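Local coordinates for protein cytochrome P450 (CYP102L1) (Mycobacterium phage Adler, PDB 6N6Q) that is a phage-encoded cytochrome P450 that binds haem b and probably acts as a monooxygenase, at residues Y330-I335 with F424-M429. Residues are numbered along the deposited sequence; the frame is centred on the assembly and turned at random.
Sequences YLRLVI and FAQHEM. With HEM (protoporphyrin IX containing Fe), chain E.
Ile335 packs against Met429 where helix 329-341 meets helix 422-439, its two branches taking different parts of the methionine. The CD1 tip rests 3.6 Å from Met429 CB, close to the backbone, while Ile335 CG2 lies 3.6 Å from the terminal Met429 CE. Past CG the methionine is extended at chi2 and bends at chi3 (-63°), bringing CE round to that CG2 branch. The backbones come near here too, with 7.6 Å between the CA atoms of Ile335 and Met429. One turn earlier on each helix, Arg332 reaches across to Gln426. Its CG is anti to the backbone N (chi1 172°) and the chain bends at the next bond, carrying the guanidinium over to the glutamine, whose CG sits above the centre of one guanidinium face. The guanidinium and amide planes are inclined by 42°, and Arg332 NH2 is 3.1 Å from Gln426 CD. Arg332 NE, in the same guanidinium, has a weak, long ion pair with OD1 of Asp336, one turn on in its own helix.

Met429 also touches the cofactor: its SD is 3.7 Å from the vinyl carbon CBB of the haem and 3.8 Å from Ile335 CG2. Beside it, Ala425 CB packs 3.5 Å from CAB of the same vinyl, and Phe424 CD1 lies 3.7 Å from the haem methyl CMC. Glu428 OE2, near the same methyl, is hydrogen-bonded to Ser283 OG on helix 265-296. Such packing of helix K, here 329-341, on the haem-lining helix L, here 422-439, belongs to the conserved core of the cytochrome P450 fold.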
ATOM      1  N   TYR A 330      11.974  12.592  12.644  1.00 56.78           N
ATOM      2  CA  TYR A 330      12.983  11.932  11.820  1.00 59.65           C
ATOM      3  C   TYR A 330      12.502  10.575  11.325  1.00 54.86           C
ATOM      4  O   TYR A 330      12.780  10.194  10.182  1.00 56.57           O
ATOM      5  CB  TYR A 330      14.292  11.785  12.591  1.00 58.99           C
ATOM      6  CG  TYR A 330      15.417  11.254  11.733  1.00 51.42           C
ATOM      7  CD1 TYR A 330      16.072  12.081  10.829  1.00 56.13           C
ATOM      8  CD2 TYR A 330      15.818   9.928  11.818  1.00 54.53           C
ATOM      9  CE1 TYR A 330      17.098  11.602  10.036  1.00 53.85           C
ATOM     10  CE2 TYR A 330      16.844   9.440  11.029  1.00 58.40           C
ATOM     11  CZ  TYR A 330      17.480  10.283  10.140  1.00 56.74           C
ATOM     12  OH  TYR A 330      18.502   9.806   9.353  1.00 61.36           O
ATOM     13  N   LEU A 331      11.780   9.828  12.166  1.00 61.09           N
ATOM     14  CA  LEU A 331      11.241   8.547  11.721  1.00 53.23           C
ATOM     15  C   LEU A 331      10.229   8.734  10.599  1.00 53.64           C
ATOM     16  O   LEU A 331      10.129   7.887   9.705  1.00 44.41           O
ATOM     17  CB  LEU A 331      10.612   7.801  12.896  1.00 53.35           C
ATOM     18  CG  LEU A 331      10.302   6.323  12.652  1.00 57.54           C
ATOM     19  CD1 LEU A 331      11.528   5.605  12.106  1.00 56.33           C
ATOM     20  CD2 LEU A 331       9.818   5.657  13.930  1.00 46.80           C
ATOM     21  N   ARG A 332       9.477   9.837  10.625  1.00 54.59           N
ATOM     22  CA  ARG A 332       8.594  10.154   9.508  1.00 55.59           C
ATOM     23  C   ARG A 332       9.396  10.453   8.246  1.00 55.30           C
ATOM     24  O   ARG A 332       8.979  10.097   7.136  1.00 52.70           O
ATOM     25  CB  ARG A 332       7.697  11.335   9.875  1.00 51.91           C
ATOM     26  CG  ARG A 332       6.858  11.877   8.728  1.00 62.97           C
ATOM     27  CD  ARG A 332       5.930  10.816   8.147  1.00 67.06           C
ATOM     28  NE  ARG A 332       4.986  11.400   7.200  1.00 64.16           N
ATOM     29  CZ  ARG A 332       3.767  11.816   7.527  1.00 69.14           C
ATOM     30  NH1 ARG A 332       3.340  11.704   8.778  1.00 65.55           N
ATOM     31  NH2 ARG A 332       2.974  12.344   6.605  1.00 71.94           N
ATOM     32  N   LEU A 333      10.556  11.098   8.395  1.00 52.55           N
ATOM     33  CA  LEU A 333      11.402  11.366   7.237  1.00 57.54           C
ATOM     34  C   LEU A 333      12.022  10.089   6.687  1.00 53.74           C
ATOM     35  O   LEU A 333      12.347  10.023   5.496  1.00 54.86           O
ATOM     36  CB  LEU A 333      12.497  12.372   7.601  1.00 55.18           C
ATOM     37  CG  LEU A 333      12.035  13.793   7.923  1.00 57.42           C
ATOM     38  CD1 LEU A 333      13.233  14.709   8.126  1.00 55.86           C
ATOM     39  CD2 LEU A 333      11.127  14.325   6.827  1.00 42.90           C
ATOM     40  N   VAL A 334      12.197   9.071   7.530  1.00 50.47           N
ATOM     41  CA  VAL A 334      12.722   7.795   7.051  1.00 53.68           C
ATOM     42  C   VAL A 334      11.696   7.102   6.164  1.00 53.34           C
ATOM     43  O   VAL A 334      12.024   6.591   5.086  1.00 54.00           O
ATOM     44  CB  VAL A 334      13.138   6.904   8.236  1.00 51.64           C
ATOM     45  CG1 VAL A 334      13.590   5.538   7.744  1.00 49.92           C
ATOM     46  CG2 VAL A 334      14.241   7.571   9.040  1.00 54.83           C
ATOM     47  N   ILE A 335      10.434   7.080   6.601  1.00 54.91           N
ATOM     48  CA  ILE A 335       9.386   6.437   5.815  1.00 52.97           C
ATOM     49  C   ILE A 335       9.144   7.201   4.521  1.00 50.01           C
ATOM     50  O   ILE A 335       8.885   6.603   3.471  1.00 46.25           O
ATOM     51  CB  ILE A 335       8.096   6.312   6.644  1.00 44.99           C
ATOM     52  CG1 ILE A 335       8.388   5.642   7.983  1.00 48.11           C
ATOM     53  CG2 ILE A 335       7.052   5.521   5.877  1.00 56.27           C
ATOM     54  CD1 ILE A 335       7.164   5.458   8.844  1.00 45.06           C
ATOM     55  N   PHE A 424      -4.009   6.437   7.957  1.00 49.31           N
ATOM     56  CA  PHE A 424      -3.932   5.140   8.618  1.00 43.15           C
ATOM     57  C   PHE A 424      -2.572   4.495   8.387  1.00 47.28           C
ATOM     58  O   PHE A 424      -1.957   3.968   9.322  1.00 52.18           O
ATOM     59  CB  PHE A 424      -5.055   4.227   8.117  1.00 47.29           C
ATOM     60  CG  PHE A 424      -5.187   2.939   8.886  1.00 38.90           C
ATOM     61  CD1 PHE A 424      -4.392   1.846   8.583  1.00 42.70           C
ATOM     62  CD2 PHE A 424      -6.118   2.819   9.903  1.00 45.12           C
ATOM     63  CE1 PHE A 424      -4.515   0.662   9.286  1.00 44.39           C
ATOM     64  CE2 PHE A 424      -6.247   1.638  10.612  1.00 44.89           C
ATOM     65  CZ  PHE A 424      -5.445   0.559  10.303  1.00 45.05           C
ATOM     66  N   ALA A 425      -2.088   4.527   7.144  1.00 46.15           N
ATOM     67  CA  ALA A 425      -0.807   3.905   6.826  1.00 48.14           C
ATOM     68  C   ALA A 425       0.341   4.614   7.533  1.00 44.92           C
ATOM     69  O   ALA A 425       1.216   3.968   8.119  1.00 39.60           O
ATOM     70  CB  ALA A 425      -0.589   3.900   5.314  1.00 41.90           C
ATOM     71  N   GLN A 426       0.353   5.947   7.494  1.00 44.44           N
ATOM     72  CA  GLN A 426       1.434   6.688   8.133  1.00 48.88           C
ATOM     73  C   GLN A 426       1.440   6.486   9.643  1.00 47.13           C
ATOM     74  O   GLN A 426       2.507   6.501  10.264  1.00 48.73           O
ATOM     75  CB  GLN A 426       1.327   8.172   7.786  1.00 49.00           C
ATOM     76  CG  GLN A 426       1.688   8.476   6.341  1.00 55.43           C
ATOM     77  CD  GLN A 426       1.254   9.860   5.905  1.00 64.95           C
ATOM     78  OE1 GLN A 426       0.449  10.509   6.574  1.00 69.99           O
ATOM     79  NE2 GLN A 426       1.786  10.321   4.777  1.00 62.29           N
ATOM     80  N   HIS A 427       0.271   6.276  10.249  1.00 49.01           N
ATOM     81  CA  HIS A 427       0.230   6.031  11.687  1.00 46.67           C
ATOM     82  C   HIS A 427       0.795   4.658  12.024  1.00 49.12           C
ATOM     83  O   HIS A 427       1.625   4.523  12.931  1.00 51.64           O
ATOM     84  CB  HIS A 427      -1.200   6.169  12.207  1.00 48.49           C
ATOM     85  CG  HIS A 427      -1.290   6.261  13.699  1.00 55.16           C
ATOM     86  ND1 HIS A 427      -0.813   7.344  14.405  1.00 52.77           N
ATOM     87  CD2 HIS A 427      -1.796   5.405  14.618  1.00 58.32           C
ATOM     88  CE1 HIS A 427      -1.025   7.153  15.696  1.00 51.94           C
ATOM     89  NE2 HIS A 427      -1.619   5.984  15.852  1.00 50.58           N
ATOM     90  N   GLU A 428       0.366   3.621  11.298  1.00 47.56           N
ATOM     91  CA  GLU A 428       0.813   2.268  11.615  1.00 51.65           C
ATOM     92  C   GLU A 428       2.273   2.045  11.239  1.00 45.14           C
ATOM     93  O   GLU A 428       2.958   1.245  11.884  1.00 49.71           O
ATOM     94  CB  GLU A 428      -0.072   1.234  10.914  1.00 45.82           C
ATOM     95  CG  GLU A 428      -0.016   1.287   9.399  1.00 48.55           C
ATOM     96  CD  GLU A 428      -0.569   0.034   8.748  1.00 58.95           C
ATOM     97  OE1 GLU A 428      -0.275  -1.076   9.244  1.00 54.66           O
ATOM     98  OE2 GLU A 428      -1.300   0.158   7.742  1.00 52.01           O
ATOM     99  N   MET A 429       2.764   2.734  10.206  1.00 47.99           N
ATOM    100  CA  MET A 429       4.151   2.540   9.796  1.00 43.36           C
ATOM    101  C   MET A 429       5.126   3.110  10.819  1.00 43.44           C
ATOM    102  O   MET A 429       6.213   2.554  11.010  1.00 46.80           O
ATOM    103  CB  MET A 429       4.390   3.171   8.423  1.00 48.54           C
ATOM    104  CG  MET A 429       3.757   2.409   7.266  1.00 47.71           C
ATOM    105  SD  MET A 429       4.210   3.059   5.646  1.00 47.25           S
ATOM    106  CE  MET A 429       3.509   4.707   5.717  1.00 47.66           C
TER
HETATM  107  CHA HEM E 501      -5.746   4.256  -3.053  1.00 46.16           C
HETATM  108  CHB HEM E 501      -1.007   3.867  -2.052  1.00 48.28           C
HETATM  109  CHC HEM E 501      -2.084   2.159   2.374  1.00 46.27           C
HETATM  110  CHD HEM E 501      -6.755   1.858   1.067  1.00 41.66           C
HETATM  111  C1A HEM E 501      -4.373   4.333  -3.174  1.00 43.26           C
HETATM  112  C2A HEM E 501      -3.624   4.867  -4.297  1.00 48.03           C
HETATM  113  C3A HEM E 501      -2.323   4.758  -4.020  1.00 44.22           C
HETATM  114  C4A HEM E 501      -2.186   4.153  -2.709  1.00 45.94           C
HETATM  115  CMA HEM E 501      -1.170   5.200  -4.943  1.00 42.76           C
HETATM  116  CAA HEM E 501      -4.212   5.453  -5.598  1.00 42.25           C
HETATM  117  CBA HEM E 501      -4.459   4.309  -6.577  1.00 45.18           C
HETATM  118  CGA HEM E 501      -4.863   4.841  -7.928  1.00 51.00           C
HETATM  119  O1A HEM E 501      -4.827   6.083  -8.131  1.00 51.99           O
HETATM  120  O2A HEM E 501      -5.221   4.017  -8.809  1.00 42.86           O
HETATM  121  C1B HEM E 501      -0.885   3.427  -0.747  1.00 48.92           C
HETATM  122  C2B HEM E 501       0.349   3.342   0.009  1.00 54.61           C
HETATM  123  C3B HEM E 501       0.055   2.868   1.237  1.00 48.98           C
HETATM  124  C4B HEM E 501      -1.378   2.641   1.288  1.00 51.71           C
HETATM  125  CMB HEM E 501       1.725   3.746  -0.569  1.00 37.77           C
HETATM  126  CAB HEM E 501       0.987   2.580   2.444  1.00 48.91           C
HETATM  127  CBB HEM E 501       2.317   2.739   2.447  1.00 49.45           C
HETATM  128  C1C HEM E 501      -3.447   1.949   2.434  1.00 43.20           C
HETATM  129  C2C HEM E 501      -4.207   1.518   3.591  1.00 53.44           C
HETATM  130  C3C HEM E 501      -5.492   1.429   3.247  1.00 49.43           C
HETATM  131  C4C HEM E 501      -5.610   1.804   1.843  1.00 43.63           C
HETATM  132  CMC HEM E 501      -3.640   1.204   4.992  1.00 42.38           C
HETATM  133  CAC HEM E 501      -6.604   0.993   4.233  1.00 47.73           C
HETATM  134  CBC HEM E 501      -7.896   0.936   3.895  1.00 54.44           C
HETATM  135  C1D HEM E 501      -6.900   2.487  -0.155  1.00 45.12           C
HETATM  136  C2D HEM E 501      -8.136   2.653  -0.898  1.00 44.80           C
HETATM  137  C3D HEM E 501      -7.858   3.313  -2.029  1.00 40.40           C
HETATM  138  C4D HEM E 501      -6.436   3.594  -2.053  1.00 42.97           C
HETATM  139  CMD HEM E 501      -9.530   2.152  -0.460  1.00 33.94           C
HETATM  140  CAD HEM E 501      -8.875   3.712  -3.124  1.00 40.48           C
HETATM  141  CBD HEM E 501      -9.553   5.027  -2.753  1.00 32.48           C
HETATM  142  CGD HEM E 501     -10.475   5.466  -3.863  1.00 45.02           C
HETATM  143  O1D HEM E 501     -11.499   6.135  -3.564  1.00 44.89           O
HETATM  144  O2D HEM E 501     -10.194   5.145  -5.048  1.00 43.81           O
HETATM  145  NA  HEM E 501      -3.458   3.906  -2.228  1.00 49.98           N
HETATM  146  NB  HEM E 501      -1.913   2.993   0.064  1.00 48.44           N
HETATM  147  NC  HEM E 501      -4.339   2.112   1.392  1.00 47.62           N
HETATM  148  ND  HEM E 501      -5.887   3.074  -0.893  1.00 45.97           N
HETATM  149 FE   HEM E 501      -3.881   2.887  -0.464  1.00 54.90          FE